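Local coordinates for PRESAN domain-containing protein (Plasmodium falciparum, PDB 7D2W) that is of unknown function but, as a PHIST-family four-helix bundle of the malaria parasite, probably serves in protein binding, at residues 47-50 with 51-55; 70-73 with 74-78; 121-124 with 125-129; 168-171 with 172-175. All coordinates share one frame; numbering follows the deposited sequence. Where two conformers were deposited one is given.

Interaction 1: residues 47-50 with 51-55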
# COMPACT_ATOMS: atom_id res chain seq x y z
N LEU A 47 -0.89 21.78 -0.58
CA LEU A 47 0.44 21.27 -0.87
C LEU A 47 0.34 19.86 -1.45
O LEU A 47 -0.52 19.07 -1.06
CB LEU A 47 1.31 21.25 0.39
CG LEU A 47 1.48 22.59 1.10
CD1 LEU A 47 2.46 22.48 2.26
CD2 LEU A 47 1.92 23.64 0.11
N THR A 48 1.24 19.55 -2.38
CA THR A 48 1.40 18.17 -2.79
C THR A 48 2.21 17.42 -1.73
O THR A 48 2.89 18.03 -0.90
CB THR A 48 2.11 18.08 -4.13
OG1 THR A 48 3.42 18.63 -4.01
CG2 THR A 48 1.32 18.84 -5.19
N ARG A 49 2.12 16.09 -1.77
CA ARG A 49 2.92 15.27 -0.87
C ARG A 49 4.40 15.62 -1.01
O ARG A 49 5.11 15.78 -0.02
CB ARG A 49 2.68 13.79 -1.19
CG ARG A 49 2.97 12.86 -0.06
CD ARG A 49 2.77 11.43 -0.52
NE ARG A 49 1.35 11.12 -0.71
CZ ARG A 49 0.84 9.91 -0.48
NH1 ARG A 49 1.65 8.96 -0.08
NH2 ARG A 49 -0.45 9.66 -0.67
N GLU A 50 4.87 15.77 -2.25
CA GLU A 50 6.25 16.16 -2.50
C GLU A 50 6.58 17.48 -1.82
O GLU A 50 7.66 17.63 -1.22
CB GLU A 50 6.47 16.25 -4.01
CG GLU A 50 7.88 16.40 -4.48
CD GLU A 50 7.96 16.36 -6.01
OE1 GLU A 50 7.01 15.82 -6.63
OE2 GLU A 50 8.94 16.87 -6.58
N GLU A 51 5.69 18.46 -1.92
CA GLU A 51 5.95 19.76 -1.32
C GLU A 51 5.91 19.68 0.20
O GLU A 51 6.65 20.40 0.88
CB GLU A 51 4.93 20.79 -1.81
CG GLU A 51 5.25 21.34 -3.19
CD GLU A 51 4.04 21.95 -3.88
OE1 GLU A 51 2.91 21.80 -3.36
OE2 GLU A 51 4.22 22.58 -4.94
N LEU A 52 5.07 18.81 0.74
CA LEU A 52 5.02 18.64 2.18
C LEU A 52 6.30 18.01 2.72
O LEU A 52 6.82 18.43 3.76
CB LEU A 52 3.79 17.80 2.54
CG LEU A 52 3.46 17.66 4.02
CD1 LEU A 52 2.91 18.97 4.54
CD2 LEU A 52 2.47 16.52 4.26
N TYR A 53 6.83 17.01 2.02
CA TYR A 53 8.05 16.37 2.50
C TYR A 53 9.27 17.27 2.34
O TYR A 53 10.20 17.20 3.15
CB TYR A 53 8.26 15.05 1.78
CG TYR A 53 7.14 14.05 2.08
CD1 TYR A 53 6.33 14.22 3.21
CD2 TYR A 53 6.88 12.98 1.24
CE1 TYR A 53 5.31 13.33 3.50
CE2 TYR A 53 5.86 12.07 1.53
CZ TYR A 53 5.08 12.26 2.65
OH TYR A 53 4.07 11.37 2.94
N GLU A 54 9.31 18.09 1.28
CA GLU A 54 10.36 19.10 1.18
C GLU A 54 10.24 20.11 2.32
O GLU A 54 11.23 20.44 2.98
CB GLU A 54 10.27 19.80 -0.19
CG GLU A 54 10.56 18.88 -1.38
CD GLU A 54 10.06 19.43 -2.72
OE1 GLU A 54 9.20 20.33 -2.73
OE2 GLU A 54 10.53 18.95 -3.77
N LEU A 55 9.03 20.56 2.59
CA LEU A 55 8.78 21.48 3.70
C LEU A 55 9.14 20.86 5.04
O LEU A 55 9.45 21.60 5.99
CB LEU A 55 7.33 21.90 3.68
CG LEU A 55 6.80 22.96 4.61
CD1 LEU A 55 7.37 24.32 4.30
CD2 LEU A 55 5.30 22.92 4.45
O HOH W 1 4.20 8.65 2.07

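Interaction 2: residues 70-73 with 74-78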
# COMPACT_ATOMS: atom_id res chain seq x y z
N ASN A 70 -1.81 23.87 10.31
CA ASN A 70 -1.84 24.10 8.87
C ASN A 70 -1.28 22.90 8.11
O ASN A 70 -1.88 22.44 7.14
CB ASN A 70 -1.05 25.37 8.55
CG ASN A 70 -1.16 25.80 7.11
OD1 ASN A 70 -0.47 25.28 6.23
ND2 ASN A 70 -2.02 26.79 6.85
N ILE A 71 -0.14 22.39 8.57
CA ILE A 71 0.45 21.20 7.96
C ILE A 71 -0.52 20.02 8.02
O ILE A 71 -0.71 19.29 7.03
CB ILE A 71 1.79 20.86 8.65
CG1 ILE A 71 2.88 21.83 8.20
CG2 ILE A 71 2.20 19.42 8.39
CD1 ILE A 71 3.99 21.98 9.21
N TRP A 72 -1.18 19.82 9.17
CA TRP A 72 -2.14 18.73 9.29
C TRP A 72 -3.32 18.88 8.32
O TRP A 72 -3.82 17.89 7.78
CB TRP A 72 -2.64 18.64 10.73
CG TRP A 72 -3.42 17.40 11.06
CD1 TRP A 72 -4.75 17.33 11.38
CD2 TRP A 72 -2.92 16.05 11.10
NE1 TRP A 72 -5.10 16.02 11.62
CE2 TRP A 72 -4.01 15.22 11.47
CE3 TRP A 72 -1.67 15.47 10.89
CZ2 TRP A 72 -3.88 13.84 11.60
CZ3 TRP A 72 -1.54 14.09 11.03
CH2 TRP A 72 -2.64 13.29 11.39
N ASN A 73 -3.78 20.11 8.08
CA ASN A 73 -4.83 20.31 7.09
C ASN A 73 -4.36 19.91 5.70
O ASN A 73 -5.12 19.32 4.92
CB ASN A 73 -5.32 21.76 7.10
CG ASN A 73 -6.09 22.10 8.36
OD1 ASN A 73 -6.62 21.21 9.03
ND2 ASN A 73 -6.16 23.39 8.68
N HIS A 74 -3.11 20.22 5.35
CA HIS A 74 -2.57 19.75 4.07
C HIS A 74 -2.48 18.22 4.05
O HIS A 74 -2.70 17.60 3.00
CB HIS A 74 -1.19 20.37 3.81
CG HIS A 74 -1.22 21.84 3.49
ND1 HIS A 74 -1.79 22.35 2.34
CD2 HIS A 74 -0.76 22.90 4.19
CE1 HIS A 74 -1.67 23.67 2.34
NE2 HIS A 74 -1.06 24.03 3.46
N LYS A 75 -2.12 17.60 5.18
CA LYS A 75 -2.14 16.14 5.26
C LYS A 75 -3.54 15.60 4.98
O LYS A 75 -3.71 14.66 4.20
CB LYS A 75 -1.64 15.68 6.63
CG LYS A 75 -1.75 14.16 6.86
CD LYS A 75 -3.04 13.80 7.61
CE LYS A 75 -3.13 12.29 7.90
NZ LYS A 75 -4.48 11.99 8.46
N ASN A 76 -4.55 16.19 5.62
CA ASN A 76 -5.93 15.77 5.39
C ASN A 76 -6.31 15.89 3.92
O ASN A 76 -6.94 14.99 3.37
CB ASN A 76 -6.90 16.59 6.26
CG ASN A 76 -6.95 16.12 7.70
OD1 ASN A 76 -6.70 14.95 8.00
ND2 ASN A 76 -7.31 17.02 8.60
N GLY A 77 -5.93 16.99 3.27
CA GLY A 77 -6.24 17.16 1.86
C GLY A 77 -5.60 16.09 0.99
O GLY A 77 -6.20 15.63 0.01
N ILE A 78 -4.38 15.69 1.32
CA ILE A 78 -3.70 14.64 0.57
C ILE A 78 -4.42 13.31 0.76
O ILE A 78 -4.69 12.59 -0.21
CB ILE A 78 -2.23 14.55 1.02
CG1 ILE A 78 -1.44 15.74 0.47
CG2 ILE A 78 -1.63 13.20 0.58
CD1 ILE A 78 -0.20 16.04 1.28
O HOH W 2 -8.57 19.51 7.71

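Interaction 3: residues 121-124 with 125-129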
# COMPACT_ATOMS: atom_id res chain seq x y z
N SER A 121 -19.37 1.79 -0.92
CA SER A 121 -19.17 3.18 -0.56
C SER A 121 -19.32 3.40 0.94
O SER A 121 -18.53 4.13 1.54
CB SER A 121 -20.16 4.06 -1.34
OG SER A 121 -20.00 5.42 -0.99
N TYR A 122 -20.33 2.78 1.57
CA TYR A 122 -20.47 2.90 3.02
C TYR A 122 -19.24 2.36 3.73
O TYR A 122 -18.67 3.02 4.61
CB TYR A 122 -21.73 2.16 3.51
CG TYR A 122 -21.77 1.95 5.02
CD1 TYR A 122 -21.12 0.87 5.61
CD2 TYR A 122 -22.45 2.83 5.86
CE1 TYR A 122 -21.13 0.68 6.98
CE2 TYR A 122 -22.48 2.63 7.24
CZ TYR A 122 -21.81 1.55 7.79
OH TYR A 122 -21.81 1.32 9.15
N ASP A 123 -18.83 1.14 3.38
CA ASP A 123 -17.66 0.53 4.01
C ASP A 123 -16.42 1.40 3.85
O ASP A 123 -15.68 1.65 4.82
CB ASP A 123 -17.44 -0.86 3.42
CG ASP A 123 -16.28 -1.59 4.06
OD1 ASP A 123 -16.24 -1.69 5.31
OD2 ASP A 123 -15.41 -2.08 3.31
N CYS A 124 -16.14 1.84 2.62
CA CYS A 124 -14.93 2.63 2.39
C CYS A 124 -14.98 3.92 3.20
O CYS A 124 -14.02 4.29 3.88
CB CYS A 124 -14.78 2.93 0.90
SG CYS A 124 -14.36 1.49 -0.17
N ASN A 125 -16.11 4.63 3.15
CA ASN A 125 -16.20 5.89 3.86
C ASN A 125 -16.12 5.70 5.37
O ASN A 125 -15.52 6.52 6.08
CB ASN A 125 -17.48 6.61 3.44
CG ASN A 125 -17.34 7.25 2.06
OD1 ASN A 125 -16.44 8.06 1.83
ND2 ASN A 125 -18.18 6.85 1.12
N MET A 126 -16.70 4.62 5.90
CA MET A 126 -16.57 4.37 7.33
C MET A 126 -15.12 4.07 7.74
O MET A 126 -14.66 4.54 8.78
CB MET A 126 -17.48 3.21 7.75
CG MET A 126 -17.58 3.07 9.25
SD MET A 126 -18.43 4.43 10.09
CE MET A 126 -19.68 4.84 8.88
N MET A 127 -14.40 3.28 6.94
CA MET A 127 -13.01 3.00 7.28
C MET A 127 -12.16 4.27 7.23
O MET A 127 -11.39 4.55 8.15
CB MET A 127 -12.43 1.93 6.34
CG MET A 127 -13.02 0.50 6.54
SD MET A 127 -12.84 -0.11 8.23
CE MET A 127 -11.05 -0.35 8.30
N VAL A 128 -12.31 5.08 6.17
CA VAL A 128 -11.44 6.26 6.07
C VAL A 128 -11.84 7.32 7.08
O VAL A 128 -10.97 7.97 7.69
CB VAL A 128 -11.38 6.82 4.63
CG1 VAL A 128 -10.84 5.78 3.64
CG2 VAL A 128 -12.72 7.39 4.16
N SER A 129 -13.13 7.51 7.32
CA SER A 129 -13.51 8.55 8.27
C SER A 129 -13.08 8.17 9.69
O SER A 129 -12.63 9.04 10.45
CB SER A 129 -15.02 8.83 8.19
OG SER A 129 -15.73 7.76 8.78

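Interaction 4: residues 168-171 with 172-175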
# COMPACT_ATOMS: atom_id res chain seq x y z
N THR A 168 -5.08 0.84 -0.23
CA THR A 168 -4.68 -0.39 -0.92
C THR A 168 -5.53 -1.56 -0.46
O THR A 168 -6.03 -2.34 -1.29
CB THR A 168 -3.20 -0.66 -0.66
OG1 THR A 168 -2.42 0.43 -1.16
CG2 THR A 168 -2.74 -1.95 -1.38
N ASP A 169 -5.71 -1.70 0.86
CA ASP A 169 -6.52 -2.80 1.38
C ASP A 169 -7.93 -2.77 0.81
O ASP A 169 -8.47 -3.82 0.42
CB ASP A 169 -6.57 -2.73 2.91
CG ASP A 169 -5.28 -3.17 3.56
OD1 ASP A 169 -4.35 -3.59 2.83
OD2 ASP A 169 -5.18 -3.08 4.79
N LEU A 170 -8.55 -1.59 0.77
CA LEU A 170 -9.90 -1.47 0.24
C LEU A 170 -9.94 -1.80 -1.25
O LEU A 170 -10.85 -2.49 -1.72
CB LEU A 170 -10.44 -0.06 0.49
CG LEU A 170 -10.77 0.26 1.96
CD1 LEU A 170 -11.03 1.77 2.14
CD2 LEU A 170 -11.98 -0.55 2.38
N TYR A 171 -8.98 -1.29 -2.03
CA TYR A 171 -8.98 -1.58 -3.46
C TYR A 171 -8.85 -3.08 -3.72
O TYR A 171 -9.60 -3.64 -4.52
CB TYR A 171 -7.88 -0.80 -4.18
CG TYR A 171 -8.07 -0.80 -5.70
CD1 TYR A 171 -8.98 0.05 -6.31
CD2 TYR A 171 -7.36 -1.68 -6.50
CE1 TYR A 171 -9.17 0.03 -7.68
CE2 TYR A 171 -7.54 -1.71 -7.88
CZ TYR A 171 -8.44 -0.85 -8.46
OH TYR A 171 -8.63 -0.87 -9.82
N VAL A 172 -7.92 -3.74 -3.03
CA VAL A 172 -7.72 -5.18 -3.19
C VAL A 172 -9.00 -5.93 -2.85
O VAL A 172 -9.45 -6.81 -3.60
CB VAL A 172 -6.54 -5.62 -2.30
CG1 VAL A 172 -6.58 -7.11 -2.00
CG2 VAL A 172 -5.21 -5.23 -2.97
N LYS A 173 -9.63 -5.58 -1.72
CA LYS A 173 -10.85 -6.24 -1.28
C LYS A 173 -11.96 -6.14 -2.33
O LYS A 173 -12.61 -7.15 -2.65
CB LYS A 173 -11.32 -5.65 0.05
CG LYS A 173 -12.70 -6.18 0.51
CD LYS A 173 -12.97 -5.88 1.99
CE LYS A 173 -13.37 -4.42 2.19
NZ LYS A 173 -13.42 -4.00 3.64
N TYR A 174 -12.21 -4.94 -2.86
CA TYR A 174 -13.33 -4.77 -3.78
C TYR A 174 -12.97 -5.18 -5.20
O TYR A 174 -13.86 -5.57 -5.96
CB TYR A 174 -13.86 -3.33 -3.74
CG TYR A 174 -14.65 -3.14 -2.48
CD1 TYR A 174 -15.92 -3.68 -2.35
CD2 TYR A 174 -14.08 -2.51 -1.38
CE1 TYR A 174 -16.63 -3.56 -1.18
CE2 TYR A 174 -14.79 -2.38 -0.19
CZ TYR A 174 -16.06 -2.92 -0.10
OH TYR A 174 -16.75 -2.81 1.07
N GLU A 175 -11.70 -5.09 -5.58
CA GLU A 175 -11.32 -5.58 -6.90
C GLU A 175 -11.66 -7.06 -7.03
O GLU A 175 -12.14 -7.50 -8.09
CB GLU A 175 -9.84 -5.36 -7.17
CG GLU A 175 -9.52 -5.50 -8.64
CD GLU A 175 -8.03 -5.47 -8.93
OE1 GLU A 175 -7.25 -5.22 -8.00
OE2 GLU A 175 -7.64 -5.71 -10.09

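Interaction 1: residues 47-50 with 51-55
Thr48 and Glu51 close a capping box at the start of helix 49-58. Thr48 OG1, turned between its own backbone N and carbonyl carbon (chi1 63°), accepts from Glu51 N at 3.1 Å. In return the extended Glu51 side chain reaches back to the N-terminal end of the helix, where its OE1 takes the N-H of Thr48 at 3.0 Å, a nearly straight bond (171°) that meets OE1 on the anti side and well out of the carboxylate plane. From there the regular helical ladder begins, with Leu52 N on Thr48 O. The packed side lies toward the bundle. Leu47 CD1, from just ahead of the helix, meets Leu55 CD2 at 3.6 Å, the two side chains crossing at about a right angle, while buried Leu52 sits against Ile71 of helix 65-93 and Ile160 of helix 149-181. Arg49 runs beside Tyr53 in the same direction, and its guanidinium turns on to a salt bridge with Asp164. The solvent side is looser: Glu50 and Glu54 stand exposed, their carboxylates steeply inclined to each other with the two OE2 atoms 3.8 Å apart, an approach of like charges that probably costs some energy. On the Tyr53 ring, Arg49 O lies over one face near the rim, and the aliphatic chain follows, with Arg49 CG 3.4 Å from Tyr53 CE2.

Interaction 2: residues 70-73 with 74-78
Trp72 and Lys75 run side by side within helix 65-93, three residues apart, the lysine chain laid over one face of the indole. Both side chains leave the backbone with CG anti to N (Trp72 chi1 -168°). Lys75 then bends at chi2, where -96° is an uncommon value, and runs extended from there. The bend sets CD of Lys75 almost squarely above the six-membered ring of Trp72, 3.8 Å from its centroid and 11° off the normal, a CH-pi contact. Beyond it, Lys75 CE passes 3.7 Å from Trp72 CH2, and the ammonium group continues to a hydrogen bond with Gln135, while the indole NE1 is satisfied by Thr136; both partners belong to helix 117-144. One residue further round, a water bridges Asn73 and Asn76, donating to Asn73 OD1 and accepting from Asn76 ND2, each at 2.9 Å. The Asn76 amide is also steeply inclined to the Trp72 ring. At the outer side, Asn70 OD1 comes to the edge of the His74 imidazole, near its plane and 3.1 Å from CD2, with the amide turned well away from coplanarity. Ile71, in the same turn, packs on Leu52 of helix 49-58 and Ile156 of helix 149-181. Asn70 and Asn73 thus lie on the solvent side, whereas Ile71, Trp72, Lys75 and Asn76 are set against neighbouring helices: this is an amphipathic helix of a four-helix bundle.

Interaction 3: residues 121-124 with 125-129
One turn near the start of helix 117-144 is stitched by an asparagine that reaches back to the carbonyl four residues earlier. Asn125 gives its backbone N-H to Ser121 O at 2.9 Å in the ordinary helical bond, and its ND2 bends onto the same oxygen at 2.8 Å, a weak bond because the angle at hydrogen is only 122°. With CG beside the backbone N (chi1 -76°), the amide lies along the helix wall, and ND2 also comes 3.1 Å from Ser121 OG. Further on, Asn125 O is itself doubly gripped, by Ser129 N and by Ser129 OG at 3.0 Å, which arrive from opposite faces of its plane. Along an exposed flank Met126, bent at chi2 and chi3, brings its methyl beside the Tyr122 ring, CE lying 3.9 Å from Tyr122 CE2. Asp123 runs alongside Met127, but its carboxylate is held elsewhere, by Lys173 and Tyr174 of helix 149-181. The buried side consists of Cys124 and Val128: Cys124 packs on Leu87, Leu90 and Tyr174, Val128 on Thr83, Phe163 and Leu166. A cysteine and a valine one turn apart, set against helices 65-93 and 149-181, fit the inner face of an amphipathic helix in a four-helix bundle.

Interaction 4: residues 168-171 with 172-175
Val172, across one helical turn from Thr168, donates its N-H to Thr168 O at 2.9 Å in a nearly straight bond (173°), and its CG2 rests 3.4 Å from the same oxygen. This side of helix 149-181 faces the second subunit, where Val172 packs on Thr168 of that chain. Next, Lys173 runs alongside Leu170, its aliphatic end passing the leucine branch with CE 4.1 Å from Leu170 CD2, while NZ is taken by Asp123 in a salt bridge. Tyr174 brings the edge of its ring to the backbone: Leu170 O lies near the ring plane, 3.2 Å from Tyr174 CD2. Its hydroxyl goes to Asp123 as well, and the ring packs on Cys120 and Cys124 of helix 117-144. Last comes Glu175, whose extended chain carries the carboxylate obliquely across Tyr171, OE1 lying 3.5 Å from Tyr171 CE2 with the two planes 49° apart. The tyrosine leaves with CG anti to N (chi1 -166°), which directs its ring among Leu86, Leu90 and Ile93 of helix 65-93. Lys165 of the second subunit adds a cation-pi contact to that ring. The turn thus serves two packings at once, the interior of a four-helix bundle and the interface between two copies of it.

How the interactions relate
The four contacts follow one another along the chain, one on each helix of the bundle: 49-58, 65-93, 117-144 and 149-181. They form two touching pairs on opposite sides of the chain's centre. Interactions 1 and 2 have centres 10 Å apart and meet where Leu47 and Leu52 pack on His74 and Ile71. Interactions 3 and 4, 12 Å apart between centres, are joined through Asp123, which Lys173 and Tyr174 both reach. Between the pairs, centres lie 19 to 27 Å apart without touching, spread along the length of the bundle. Each pair thus ties helices consecutive in the chain, and among the four interaction 4 alone reaches the second subunit.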